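Coenzyme F420-dependent N(5),N(10)-methenyltetrahydromethanopterin reductase-related protein (Desulfurobacterium thermolithotrophum DSM 11699, PDB 6HUZ) binds the iron-guanylylpyridinol cofactor and, as a bacterial paralog of [Fe]-hydrogenase, uses tetrahydrofolate derivatives, probably including methenyl-tetrahydrofolate, as substrates. Local coordinates at residues H146-P151 with H158-T163. Residues are numbered along the deposited sequence; the frame is centred on the assembly and turned at random.
With FE9 (iron-guanylyl pyridinol cofactor), chain B.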
ATOM      1  N   HIS A 146       0.539 -11.696 -20.425  1.00 28.88           N
ATOM      2  CA  HIS A 146       0.352 -10.286 -20.142  1.00 27.18           C
ATOM      3  C   HIS A 146       1.527  -9.499 -20.744  1.00 31.03           C
ATOM      4  O   HIS A 146       2.665  -9.662 -20.305  1.00 32.73           O
ATOM      5  CB  HIS A 146       0.220 -10.052 -18.635  1.00 27.06           C
ATOM      6  CG  HIS A 146      -0.330  -8.709 -18.299  1.00 27.58           C
ATOM      7  ND1 HIS A 146       0.123  -7.568 -18.937  1.00 28.01           N
ATOM      8  CD2 HIS A 146      -1.262  -8.361 -17.380  1.00 27.36           C
ATOM      9  CE1 HIS A 146      -0.533  -6.564 -18.379  1.00 28.46           C
ATOM     10  NE2 HIS A 146      -1.389  -6.996 -17.454  1.00 27.27           N
ATOM     11  N   PRO A 147       1.240  -8.657 -21.766  1.00 28.53           N
ATOM     12  CA  PRO A 147       2.315  -7.877 -22.401  1.00 27.45           C
ATOM     13  C   PRO A 147       2.943  -6.804 -21.520  1.00 30.00           C
ATOM     14  O   PRO A 147       4.082  -6.427 -21.798  1.00 32.61           O
ATOM     15  CB  PRO A 147       1.644  -7.270 -23.632  1.00 27.18           C
ATOM     16  CG  PRO A 147       0.199  -7.262 -23.341  1.00 27.02           C
ATOM     17  CD  PRO A 147      -0.085  -8.364 -22.364  1.00 25.97           C
ATOM     18  N   ALA A 148       2.195  -6.298 -20.505  1.00 26.70           N
ATOM     19  CA  ALA A 148       2.637  -5.249 -19.546  1.00 23.29           C
ATOM     20  C   ALA A 148       3.274  -4.157 -20.406  1.00 29.86           C
ATOM     21  O   ALA A 148       4.379  -3.666 -20.146  1.00 30.01           O
ATOM     22  CB  ALA A 148       3.668  -5.836 -18.573  1.00 22.15           C
ATOM     23  N   ALA A 149       2.571  -3.856 -21.496  1.00 30.93           N
ATOM     24  CA  ALA A 149       2.976  -2.911 -22.544  1.00 29.19           C
ATOM     25  C   ALA A 149       1.950  -3.074 -23.659  1.00 32.24           C
ATOM     26  O   ALA A 149       1.115  -3.982 -23.585  1.00 29.64           O
ATOM     27  CB  ALA A 149       4.380  -3.298 -23.091  1.00 27.54           C
ATOM     28  N   ILE A 150       2.002  -2.208 -24.684  1.00 29.40           N
ATOM     29  CA  ILE A 150       1.091  -2.338 -25.800  1.00 29.50           C
ATOM     30  C   ILE A 150       1.855  -3.077 -26.926  1.00 35.45           C
ATOM     31  O   ILE A 150       2.785  -2.499 -27.514  1.00 35.98           O
ATOM     32  CB  ILE A 150       0.580  -0.949 -26.284  1.00 28.81           C
ATOM     33  CG1 ILE A 150      -0.245  -0.272 -25.131  1.00 28.00           C
ATOM     34  CG2 ILE A 150      -0.226  -1.087 -27.591  1.00 27.51           C
ATOM     35  CD1 ILE A 150      -0.611   1.224 -25.441  1.00 35.98           C
ATOM     36  N   PRO A 151       1.491  -4.329 -27.267  1.00 32.47           N
ATOM     37  CA  PRO A 151       2.219  -5.017 -28.353  1.00 34.47           C
ATOM     38  C   PRO A 151       2.218  -4.174 -29.620  1.00 40.57           C
ATOM     39  O   PRO A 151       1.156  -3.665 -30.030  1.00 40.93           O
ATOM     40  CB  PRO A 151       1.436  -6.313 -28.519  1.00 34.36           C
ATOM     41  CG  PRO A 151       0.918  -6.592 -27.112  1.00 33.35           C
ATOM     42  CD  PRO A 151       0.441  -5.206 -26.708  1.00 31.58           C
ATOM     43  N   HIS A 158       8.605  -8.166 -23.579  1.00 26.33           N
ATOM     44  CA  HIS A 158       8.508  -9.242 -22.584  1.00 24.80           C
ATOM     45  C   HIS A 158       7.076  -9.629 -22.424  1.00 27.04           C
ATOM     46  O   HIS A 158       6.187  -8.964 -22.948  1.00 29.09           O
ATOM     47  CB  HIS A 158       8.933  -8.608 -21.183  1.00 27.24           C
ATOM     48  CG  HIS A 158       8.246  -7.280 -20.992  1.00 29.52           C
ATOM     49  ND1 HIS A 158       8.834  -6.096 -21.415  1.00 32.55           N
ATOM     50  CD2 HIS A 158       6.994  -7.010 -20.558  1.00 30.55           C
ATOM     51  CE1 HIS A 158       7.939  -5.145 -21.187  1.00 31.49           C
ATOM     52  NE2 HIS A 158       6.814  -5.649 -20.682  1.00 31.13           N
ATOM     53  N   TYR A 159       6.849 -10.673 -21.645  1.00 28.67           N
ATOM     54  CA  TYR A 159       5.510 -11.124 -21.274  1.00 29.72           C
ATOM     55  C   TYR A 159       5.565 -11.546 -19.775  1.00 33.37           C
ATOM     56  O   TYR A 159       6.587 -12.078 -19.319  1.00 31.10           O
ATOM     57  CB  TYR A 159       5.054 -12.332 -22.076  1.00 32.72           C
ATOM     58  CG  TYR A 159       4.618 -12.025 -23.490  1.00 32.65           C
ATOM     59  CD1 TYR A 159       3.435 -11.342 -23.742  1.00 32.33           C
ATOM     60  CD2 TYR A 159       5.384 -12.429 -24.580  1.00 34.46           C
ATOM     61  CE1 TYR A 159       3.023 -11.067 -25.037  1.00 35.05           C
ATOM     62  CE2 TYR A 159       4.978 -12.164 -25.885  1.00 36.21           C
ATOM     63  CZ  TYR A 159       3.797 -11.477 -26.107  1.00 38.37           C
ATOM     64  OH  TYR A 159       3.381 -11.180 -27.375  1.00 38.86           O
ATOM     65  N   LEU A 160       4.462 -11.328 -19.048  1.00 26.43           N
ATOM     66  CA  LEU A 160       4.321 -11.753 -17.673  1.00 27.96           C
ATOM     67  C   LEU A 160       3.470 -13.004 -17.787  1.00 31.22           C
ATOM     68  O   LEU A 160       2.368 -12.941 -18.350  1.00 27.05           O
ATOM     69  CB  LEU A 160       3.632 -10.689 -16.813  1.00 27.03           C
ATOM     70  CG  LEU A 160       4.297  -9.324 -16.787  1.00 32.80           C
ATOM     71  CD1 LEU A 160       3.666  -8.445 -15.681  1.00 32.77           C
ATOM     72  CD2 LEU A 160       5.776  -9.438 -16.562  1.00 36.10           C
ATOM     73  N   ILE A 161       3.996 -14.135 -17.279  1.00 28.49           N
ATOM     74  CA  ILE A 161       3.381 -15.466 -17.329  1.00 28.46           C
ATOM     75  C   ILE A 161       3.073 -15.969 -15.940  1.00 34.29           C
ATOM     76  O   ILE A 161       3.969 -16.155 -15.096  1.00 35.00           O
ATOM     77  CB  ILE A 161       4.291 -16.464 -18.129  1.00 29.71           C
ATOM     78  CG1 ILE A 161       4.479 -15.985 -19.575  1.00 28.14           C
ATOM     79  CG2 ILE A 161       3.724 -17.900 -18.127  1.00 31.21           C
ATOM     80  CD1 ILE A 161       5.720 -16.596 -20.239  1.00 33.89           C
ATOM     81  N   ALA A 162       1.795 -16.189 -15.690  1.00 28.69           N
ATOM     82  CA  ALA A 162       1.341 -16.621 -14.359  1.00 25.92           C
ATOM     83  C   ALA A 162       1.750 -18.042 -14.002  1.00 29.20           C
ATOM     84  O   ALA A 162       1.558 -18.945 -14.794  1.00 32.16           O
ATOM     85  CB  ALA A 162      -0.180 -16.495 -14.269  1.00 27.07           C
ATOM     86  N   THR A 163       2.282 -18.237 -12.792  1.00 32.29           N
ATOM     87  CA  THR A 163       2.684 -19.550 -12.302  1.00 32.53           C
ATOM     88  C   THR A 163       1.759 -19.941 -11.127  1.00 37.87           C
ATOM     89  O   THR A 163       0.903 -19.160 -10.721  1.00 34.40           O
ATOM     90  CB  THR A 163       4.139 -19.527 -11.806  1.00 35.03           C
ATOM     91  OG1 THR A 163       4.193 -18.801 -10.579  1.00 33.07           O
ATOM     92  CG2 THR A 163       5.102 -18.936 -12.832  1.00 30.27           C
TER
HETATM   93  O2  FE9 B 401      -5.209  -1.516 -23.356  1.00 34.73           O
HETATM   94 FE   FE9 B 401      -3.384  -3.958 -22.305  1.00 38.83          FE
HETATM   95  C1F FE9 B 401      -2.487  -3.613 -23.864  1.00 43.65           C
HETATM   96  O1F FE9 B 401      -1.929  -3.405 -24.827  1.00 45.55           O
HETATM   97  C2F FE9 B 401      -1.765  -4.219 -21.480  1.00 42.29           C
HETATM   98  O2F FE9 B 401      -0.763  -4.409 -20.993  1.00 38.49           O
HETATM   99  C8  FE9 B 401      -3.622  -5.820 -22.636  1.00 36.75           C
HETATM  100  O18 FE9 B 401      -2.756  -6.645 -22.406  1.00 41.07           O
HETATM  101  C7  FE9 B 401      -4.959  -6.277 -23.195  1.00 36.62           C
HETATM  102  C6  FE9 B 401      -5.689  -5.023 -23.583  1.00 33.09           C
HETATM  103  N1  FE9 B 401      -5.087  -3.797 -23.253  1.00 36.67           N
HETATM  104  C5  FE9 B 401      -6.971  -5.101 -24.301  1.00 35.77           C
HETATM  105  C5M FE9 B 401      -7.582  -6.443 -24.587  1.00 28.74           C
HETATM  106  C4  FE9 B 401      -7.639  -3.844 -24.673  1.00 39.15           C
HETATM  107  C3  FE9 B 401      -7.000  -2.547 -24.314  1.00 37.50           C
HETATM  108  C3M FE9 B 401      -7.614  -1.220 -24.680  1.00 29.52           C
HETATM  109  C2  FE9 B 401      -5.674  -2.576 -23.591  1.00 32.60           C
HETATM  110  O3P FE9 B 401      -8.862  -3.945 -25.263  1.00 43.88           O
HETATM  111  P1  FE9 B 401      -9.111  -3.759 -26.848  1.00 36.62           P
HETATM  112  O1P FE9 B 401      -7.996  -3.031 -27.432  1.00 26.09           O
HETATM  113  O2P FE9 B 401     -10.419  -2.820 -27.005  1.00 34.30           O
HETATM  114  O5' FE9 B 401      -9.271  -5.229 -27.442  1.00 35.40           O
HETATM  115  C5' FE9 B 401     -10.416  -6.032 -27.200  1.00 33.42           C
HETATM  116  C4' FE9 B 401     -10.714  -6.753 -28.510  1.00 29.23           C
HETATM  117  O4' FE9 B 401     -11.742  -7.714 -28.301  1.00 33.96           O
HETATM  118  C1' FE9 B 401     -12.513  -7.790 -29.492  1.00 30.10           C
HETATM  119  C2' FE9 B 401     -12.609  -6.348 -29.944  1.00 41.09           C
HETATM  120  O2' FE9 B 401     -12.956  -6.188 -31.327  1.00 48.18           O
HETATM  121  C3' FE9 B 401     -11.220  -5.818 -29.608  1.00 33.67           C
HETATM  122  O3' FE9 B 401     -10.323  -5.869 -30.719  1.00 35.22           O
HETATM  123  N9A FE9 B 401     -13.787  -8.481 -29.218  1.00 33.44           N
HETATM  124  C4A FE9 B 401     -13.903  -9.781 -29.350  1.00 37.87           C
HETATM  125  N3A FE9 B 401     -13.059 -10.743 -29.791  1.00 39.37           N
HETATM  126  C2A FE9 B 401     -13.506 -12.013 -29.872  1.00 37.18           C
HETATM  127  N2A FE9 B 401     -12.619 -12.949 -30.278  1.00 37.80           N
HETATM  128  N1A FE9 B 401     -14.761 -12.387 -29.556  1.00 38.06           N
HETATM  129  C6A FE9 B 401     -15.697 -11.505 -29.164  1.00 35.53           C
HETATM  130  O6A FE9 B 401     -16.845 -11.867 -28.859  1.00 37.70           O
HETATM  131  C5A FE9 B 401     -15.296 -10.104 -29.016  1.00 37.77           C
HETATM  132  N7A FE9 B 401     -15.886  -8.957 -28.648  1.00 37.73           N
HETATM  133  C8A FE9 B 401     -14.955  -7.977 -28.773  1.00 31.54           C
HETATM  134  O   HOH W   1      -3.707  -1.981 -21.286  1.00 38.05           O
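The cofactor-binding loop that follows strand 141-144 of the Rossmann-like domain meets strand 158-163 where H146 faces L160. These two form a single antiparallel, hydrogen-bonded bridge: L160 N donates to H146 O at 2.8 Å, and H146 N to L160 O at 3.0 Å. H158 NE2 donates to A148 O at 3.2 Å; the N-H points almost straight at the oxygen (168°) and within the ring plane, yet comes from well above the carbonyl plane. A148 CB lies 3.8 Å from the same NE2. CG of H158 sits between the backbone N and carbonyl carbon (chi1 46°), and from there the ring reaches the loop although its CB does not point at it. An alanine in place of H158 would probably leave A148 O without this donor and the loop bend freer to shift. A148 CB touches L160 CD1 at 3.9 Å, while CD1 of the Y159 ring lies against P147 CA. Within the loop, A148 N donates to H146 ND1 in the plane of the imidazole, and NE2 is hydrogen-bonded to D204 OD1, so both ring nitrogens have partners and the ring's rotation is fixed. With the ring held this way, H146 CE1 lies 3.4 Å from O2F, the oxygen of an iron-bound CO, to which A149 N gives a weak hydrogen bond. P147 CG approaches the acyl oxygen O18, and I150 CA lies 3.3 Å from O1F of the other CO. S270 and A269 of the second subunit pack on A148 and H158. A148, A149 and I150 also line the methenyl-tetrahydrofolate pocket, consistent with the joint cofactor and substrate site of an [Fe]-hydrogenase-type enzyme.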